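Side-chain contact in adenylyl-sulfate kinase 1, chloroplastic (Arabidopsis thaliana, PDB 3UIE), which phosphorylates adenosine 5'-phosphosulfate at its 3' position with ATP, producing the activated sulfate 3'-phosphoadenylyl sulfate in the chloroplast: residues Ile105-Thr110 with Gly155-Asp160. Residues are numbered along the deposited sequence; the frame is centred on the assembly and turned at random.
Sequences ISPYRT and GFTGID. With ADX (adenosine-5'-phosphosulfate), chain D.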
ATOM      1  N   ILE A 105      -4.749  -7.504  15.007  1.00 23.95           N
ATOM      2  CA  ILE A 105      -5.235  -8.650  15.781  1.00 26.50           C
ATOM      3  C   ILE A 105      -5.440  -9.849  14.862  1.00 29.59           C
ATOM      4  O   ILE A 105      -5.026 -10.963  15.178  1.00 30.05           O
ATOM      5  CB  ILE A 105      -6.541  -8.327  16.548  1.00 26.00           C
ATOM      6  CG1 ILE A 105      -6.283  -7.236  17.587  1.00 28.81           C
ATOM      7  CG2 ILE A 105      -7.094  -9.592  17.229  1.00 26.65           C
ATOM      8  CD1 ILE A 105      -7.535  -6.785  18.341  1.00 30.95           C
ATOM      9  N   SER A 106      -6.065  -9.597  13.713  1.00 25.96           N
ATOM     10  CA  SER A 106      -6.316 -10.617  12.679  1.00 26.72           C
ATOM     11  C   SER A 106      -6.678 -11.980  13.264  1.00 33.16           C
ATOM     12  O   SER A 106      -5.933 -12.943  13.117  1.00 27.25           O
ATOM     13  CB  SER A 106      -5.133 -10.725  11.704  1.00 27.68           C
ATOM     14  OG  SER A 106      -3.887 -10.782  12.380  1.00 23.28           O
ATOM     15  N   PRO A 107      -7.836 -12.058  13.937  1.00 27.15           N
ATOM     16  CA  PRO A 107      -8.168 -13.210  14.786  1.00 27.90           C
ATOM     17  C   PRO A 107      -8.493 -14.498  14.032  1.00 29.83           C
ATOM     18  O   PRO A 107      -8.369 -15.560  14.610  1.00 29.17           O
ATOM     19  CB  PRO A 107      -9.401 -12.720  15.563  1.00 28.44           C
ATOM     20  CG  PRO A 107     -10.034 -11.723  14.641  1.00 26.78           C
ATOM     21  CD  PRO A 107      -8.886 -11.026  13.960  1.00 27.98           C
ATOM     22  N   TYR A 108      -8.897 -14.405  12.770  1.00 27.80           N
ATOM     23  CA  TYR A 108      -9.405 -15.563  12.041  1.00 35.44           C
ATOM     24  C   TYR A 108      -8.326 -16.239  11.198  1.00 33.05           C
ATOM     25  O   TYR A 108      -7.671 -15.622  10.356  1.00 30.28           O
ATOM     26  CB  TYR A 108     -10.596 -15.153  11.169  1.00 38.81           C
ATOM     27  CG  TYR A 108     -11.644 -14.351  11.916  1.00 39.24           C
ATOM     28  CD1 TYR A 108     -11.986 -14.658  13.233  1.00 38.97           C
ATOM     29  CD2 TYR A 108     -12.280 -13.282  11.311  1.00 34.44           C
ATOM     30  CE1 TYR A 108     -12.952 -13.913  13.913  1.00 36.77           C
ATOM     31  CE2 TYR A 108     -13.234 -12.535  11.978  1.00 38.04           C
ATOM     32  CZ  TYR A 108     -13.566 -12.851  13.275  1.00 44.92           C
ATOM     33  OH  TYR A 108     -14.521 -12.092  13.917  1.00 42.66           O
ATOM     34  N   ARG A 109      -8.166 -17.530  11.437  1.00 30.93           N
ATOM     35  CA  ARG A 109      -7.138 -18.345  10.813  1.00 29.01           C
ATOM     36  C   ARG A 109      -7.311 -18.357   9.294  1.00 32.06           C
ATOM     37  O   ARG A 109      -6.354 -18.176   8.540  1.00 29.22           O
ATOM     38  CB  ARG A 109      -7.266 -19.766  11.400  1.00 30.89           C
ATOM     39  CG  ARG A 109      -6.133 -20.720  11.147  1.00 39.31           C
ATOM     40  CD  ARG A 109      -6.356 -22.026  11.952  1.00 39.91           C
ATOM     41  NE  ARG A 109      -6.098 -21.829  13.372  1.00 37.04           N
ATOM     42  CZ  ARG A 109      -6.907 -22.204  14.363  1.00 40.51           C
ATOM     43  NH1 ARG A 109      -8.053 -22.811  14.117  1.00 40.52           N
ATOM     44  NH2 ARG A 109      -6.557 -21.971  15.615  1.00 27.42           N
ATOM     45  N   THR A 110      -8.545 -18.558   8.847  1.00 29.45           N
ATOM     46  CA  THR A 110      -8.840 -18.605   7.415  1.00 27.90           C
ATOM     47  C   THR A 110      -8.425 -17.312   6.717  1.00 31.61           C
ATOM     48  O   THR A 110      -7.957 -17.336   5.572  1.00 31.90           O
ATOM     49  CB  THR A 110     -10.341 -18.889   7.148  1.00 36.65           C
ATOM     50  OG1 THR A 110     -10.563 -19.072   5.744  1.00 45.89           O
ATOM     51  CG2 THR A 110     -11.219 -17.750   7.665  1.00 35.04           C
ATOM     52  N   GLY A 155     -18.707  -8.009  21.271  1.00 43.59           N
ATOM     53  CA  GLY A 155     -17.936  -8.804  20.330  1.00 44.47           C
ATOM     54  C   GLY A 155     -16.433  -8.575  20.342  1.00 45.11           C
ATOM     55  O   GLY A 155     -15.772  -8.709  19.310  1.00 43.83           O
ATOM     56  N   PHE A 156     -15.881  -8.253  21.507  1.00 38.75           N
ATOM     57  CA  PHE A 156     -14.448  -7.992  21.616  1.00 38.80           C
ATOM     58  C   PHE A 156     -13.628  -9.288  21.566  1.00 39.06           C
ATOM     59  O   PHE A 156     -13.934 -10.253  22.258  1.00 36.17           O
ATOM     60  CB  PHE A 156     -14.135  -7.228  22.904  1.00 32.61           C
ATOM     61  CG  PHE A 156     -12.757  -6.629  22.929  1.00 38.79           C
ATOM     62  CD1 PHE A 156     -12.459  -5.522  22.147  1.00 43.08           C
ATOM     63  CD2 PHE A 156     -11.761  -7.170  23.723  1.00 38.35           C
ATOM     64  CE1 PHE A 156     -11.196  -4.960  22.160  1.00 42.38           C
ATOM     65  CE2 PHE A 156     -10.495  -6.612  23.743  1.00 30.77           C
ATOM     66  CZ  PHE A 156     -10.211  -5.506  22.957  1.00 30.61           C
ATOM     67  N   THR A 157     -12.581  -9.287  20.749  1.00 34.16           N
ATOM     68  CA  THR A 157     -11.720 -10.454  20.581  1.00 34.60           C
ATOM     69  C   THR A 157     -11.184 -11.004  21.904  1.00 36.95           C
ATOM     70  O   THR A 157     -10.589 -10.275  22.690  1.00 34.35           O
ATOM     71  CB  THR A 157     -10.539 -10.119  19.645  1.00 34.03           C
ATOM     72  OG1 THR A 157     -11.050  -9.770  18.357  1.00 33.76           O
ATOM     73  CG2 THR A 157      -9.607 -11.315  19.489  1.00 28.63           C
ATOM     74  N   GLY A 158     -11.395 -12.297  22.139  1.00 33.94           N
ATOM     75  CA  GLY A 158     -10.869 -12.959  23.320  1.00 29.04           C
ATOM     76  C   GLY A 158     -11.893 -12.994  24.445  1.00 33.43           C
ATOM     77  O   GLY A 158     -11.731 -13.725  25.421  1.00 35.09           O
ATOM     78  N   ILE A 159     -12.957 -12.212  24.284  1.00 37.28           N
ATOM     79  CA  ILE A 159     -14.018 -12.116  25.282  1.00 37.98           C
ATOM     80  C   ILE A 159     -15.328 -12.638  24.700  1.00 42.15           C
ATOM     81  O   ILE A 159     -15.878 -13.625  25.183  1.00 44.64           O
ATOM     82  CB  ILE A 159     -14.226 -10.658  25.742  1.00 40.98           C
ATOM     83  CG1 ILE A 159     -12.956 -10.120  26.403  1.00 44.14           C
ATOM     84  CG2 ILE A 159     -15.442 -10.539  26.675  1.00 38.63           C
ATOM     85  CD1 ILE A 159     -12.471 -10.944  27.557  1.00 46.03           C
ATOM     86  N   ASP A 160     -15.806 -11.976  23.649  1.00 39.14           N
ATOM     87  CA  ASP A 160     -17.083 -12.309  23.014  1.00 41.12           C
ATOM     88  C   ASP A 160     -16.927 -12.596  21.520  1.00 47.48           C
ATOM     89  O   ASP A 160     -17.911 -12.651  20.780  1.00 46.80           O
ATOM     90  CB  ASP A 160     -18.092 -11.181  23.231  1.00 46.67           C
ATOM     91  CG  ASP A 160     -18.531 -11.068  24.679  1.00 59.42           C
ATOM     92  OD1 ASP A 160     -18.622  -9.935  25.202  1.00 61.82           O
ATOM     93  OD2 ASP A 160     -18.778 -12.123  25.296  1.00 63.85           O
TER
HETATM   94  SB  ADX D 401      -8.821  -6.838  13.470  1.00 28.08           S
HETATM   95  O1B ADX D 401      -9.714  -6.319  12.473  1.00 30.55           O
HETATM   96  O2B ADX D 401      -9.505  -7.932  14.196  1.00 29.04           O
HETATM   97  O3B ADX D 401      -7.590  -7.387  12.866  1.00 24.99           O
HETATM   98  PA  ADX D 401      -7.464  -4.557  14.295  1.00 30.07           P
HETATM   99  O1A ADX D 401      -7.576  -3.983  12.907  1.00 28.19           O
HETATM  100  O2A ADX D 401      -6.028  -4.908  14.654  1.00 30.40           O
HETATM  101  O3A ADX D 401      -8.471  -5.779  14.487  1.00 29.78           O
HETATM  102  O5' ADX D 401      -7.999  -3.456  15.289  1.00 33.39           O
HETATM  103  C5' ADX D 401      -7.776  -3.597  16.659  1.00 39.89           C
HETATM  104  C4' ADX D 401      -7.793  -2.379  17.425  1.00 45.52           C
HETATM  105  O4' ADX D 401      -9.102  -1.819  17.387  1.00 37.95           O
HETATM  106  C3' ADX D 401      -7.483  -2.697  18.843  1.00 39.73           C
HETATM  107  O3' ADX D 401      -6.380  -1.943  19.236  1.00 43.11           O
HETATM  108  C2' ADX D 401      -8.572  -2.235  19.602  1.00 57.66           C
HETATM  109  O2' ADX D 401      -8.087  -1.152  20.322  1.00 75.93           O
HETATM  110  C1' ADX D 401      -9.603  -1.709  18.684  1.00 47.10           C
HETATM  111  N9  ADX D 401     -10.879  -2.344  18.875  1.00 37.71           N
HETATM  112  C8  ADX D 401     -12.075  -1.715  18.944  1.00 40.46           C
HETATM  113  N7  ADX D 401     -13.048  -2.639  19.045  1.00 37.13           N
HETATM  114  C5  ADX D 401     -12.467  -3.857  19.040  1.00 34.38           C
HETATM  115  C6  ADX D 401     -12.955  -5.176  19.125  1.00 45.99           C
HETATM  116  N6  ADX D 401     -14.361  -5.411  19.225  1.00 42.58           N
HETATM  117  N1  ADX D 401     -12.088  -6.220  19.105  1.00 51.12           N
HETATM  118  C2  ADX D 401     -10.767  -6.002  18.999  1.00 50.44           C
HETATM  119  N3  ADX D 401     -10.267  -4.748  18.915  1.00 43.39           N
HETATM  120  C4  ADX D 401     -11.083  -3.671  18.929  1.00 34.06           C
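Methyl meets methyl where Ile105 and Thr157 pass each other in opposite directions: Ile105 CG2 lies 3.8 Å from Thr157 CG2. Pro107 CB reaches the same threonine methyl more loosely, and no hydrogen bond joins the two segments. Both Ile105 CG2 and Thr157 CG2 stand anti to their own backbone N, whereas the other isoleucine branch, with chi2 extended at 176°, carries CD1 to 3.4 Å from C2 of the adenine of adenosine-5'-phosphosulfate. Phe156 packs against the same base, its CD1 3.1 Å from adenine C6, with the two rings inclined obliquely. At the phosphosulfate end two backbone amides contribute. Ile105 N donates to phosphate O2A (2.9 Å, 164°). Ser106 N donates to sulfate O3B (2.8 Å, 154°). Arg65, Arg79, Asn82 and Lys142 supply further bonds to the substrate. Behind this shell, Phe156 O accepts from both Ile159 N and Asp160 N, closing a tight turn, and Tyr145 of helix 144-149 meets the Phe156 ring edge-to-face. Ser106, its OG hydrogen-bonded to Leu104 O and Trp29 NE1, probably carries a phosphoserine intermediate, as in related enzymes. Together the loops after strand 99-103 and helix 144-149 form part of the adenosine-5'-phosphosulfate pocket of a P-loop kinase fold.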